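Putative spindle pole body component alp6 protein (Chaetomium thermophilum, PDB 6L7R) probably binds gamma-tubulin and microtubule minus ends as a GCP3-type member of the TUBGCP family, here represented by its helical N-terminal region. Local coordinates at residues Gly26-Asp29 with Asp30-Thr33. Residues are numbered along the deposited sequence; the frame is centred on the assembly and turned at random.
Sequences GDDD and DART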
# COMPACT_ATOMS: atom_id res chain seq x y z
N GLY A 26 6.49 -5.32 -19.56
CA GLY A 26 6.70 -5.06 -20.97
C GLY A 26 5.59 -5.58 -21.87
O GLY A 26 4.56 -6.08 -21.43
N ASP A 27 5.83 -5.46 -23.18
CA ASP A 27 4.82 -5.73 -24.20
C ASP A 27 4.97 -7.10 -24.87
O ASP A 27 4.07 -7.50 -25.61
CB ASP A 27 4.85 -4.64 -25.29
CG ASP A 27 4.51 -3.25 -24.75
OD1 ASP A 27 3.96 -3.14 -23.64
OD2 ASP A 27 4.80 -2.27 -25.46
N ASP A 28 6.07 -7.81 -24.64
CA ASP A 28 6.24 -9.12 -25.27
C ASP A 28 5.37 -10.17 -24.57
O ASP A 28 4.87 -9.97 -23.46
CB ASP A 28 7.71 -9.53 -25.25
CG ASP A 28 8.32 -9.45 -23.86
OD1 ASP A 28 8.75 -8.34 -23.45
OD2 ASP A 28 8.36 -10.49 -23.17
N ASP A 29 5.19 -11.31 -25.26
CA ASP A 29 4.30 -12.36 -24.77
C ASP A 29 4.69 -12.82 -23.37
O ASP A 29 3.82 -13.03 -22.51
CB ASP A 29 4.33 -13.57 -25.71
CG ASP A 29 3.72 -13.29 -27.07
OD1 ASP A 29 4.06 -14.01 -28.02
OD2 ASP A 29 2.90 -12.36 -27.18
N ASP A 30 5.99 -13.04 -23.14
CA ASP A 30 6.42 -13.57 -21.86
C ASP A 30 6.12 -12.58 -20.74
O ASP A 30 5.63 -12.97 -19.67
CB ASP A 30 7.90 -13.92 -21.91
CG ASP A 30 8.16 -15.20 -22.67
OD1 ASP A 30 7.20 -15.72 -23.29
OD2 ASP A 30 9.32 -15.68 -22.66
N ALA A 31 6.42 -11.30 -20.96
CA ALA A 31 6.13 -10.29 -19.94
C ALA A 31 4.64 -10.23 -19.65
O ALA A 31 4.22 -10.08 -18.49
CB ALA A 31 6.65 -8.92 -20.38
N ARG A 32 3.81 -10.34 -20.70
CA ARG A 32 2.37 -10.27 -20.49
C ARG A 32 1.84 -11.50 -19.78
O ARG A 32 0.87 -11.41 -19.02
CB ARG A 32 1.66 -10.07 -21.83
CG ARG A 32 2.10 -8.79 -22.54
CD ARG A 32 1.49 -8.66 -23.92
NE ARG A 32 0.10 -8.20 -23.87
CZ ARG A 32 -0.63 -7.90 -24.94
NH1 ARG A 32 -0.11 -8.02 -26.15
NH2 ARG A 32 -1.88 -7.49 -24.80
N THR A 33 2.46 -12.66 -20.00
CA THR A 33 2.08 -13.85 -19.25
C THR A 33 2.47 -13.71 -17.79
O THR A 33 1.70 -14.05 -16.89
CB THR A 33 2.72 -15.10 -19.85
OG1 THR A 33 2.25 -15.26 -21.19
CG2 THR A 33 2.37 -16.34 -19.04
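D28 reaches past D29 and D30 to the backbone of A31, making the N-cap of helix 29-47 where the chain leaves the loop that follows helix 6-20. The capping bond runs from A31 N to D28 OD2, 3.1 Å long and fairly straight at 159°, and the amide meets the carboxylate from above its plane. A chi1 of 52° sets CG between the backbone N and the carbonyl carbon, directing OD2 forward to the A31 amide at the start of the first turn. Aspartate suits this place because its short side chain supplies an acceptor to an amide of the first turn, and its negative charge should be favoured by the helix dipole. The same D28 accepts, through its O, the first i to i+4 backbone bond of the helix, from R32 N at 3.0 Å.

One residue on, D29 O receives two bonds from T33. T33 N lies 2.9 Å from D29 O, while T33 OG1 donates to D29 O over 3.0 Å, the two coming from opposite faces of the carbonyl plane. With chi1 at -62°, OG1 stands anti to the carbonyl carbon of T33 and turns back along the helix. Threonine suits the position because its hydroxyl can fold onto the carbonyl one turn earlier while its methyl remains available for apolar packing. A valine here would probably cost D29 O its second bond from T33, since no hydroxyl would be left to meet the carbonyl from the other face. T33 also packs on an apolar side chain belonging to a chain of another protein in the assembly.

Farther out, the small A31 suits the inner side of the turn, where its buried CB sits 3.6 Å from D28 OD2 and 3.7 Å from G26 O. Arginine brings a long aliphatic part that can lie along the carbonyls of the incoming loop, and R32 CD comes to 3.3 Å from D27 O.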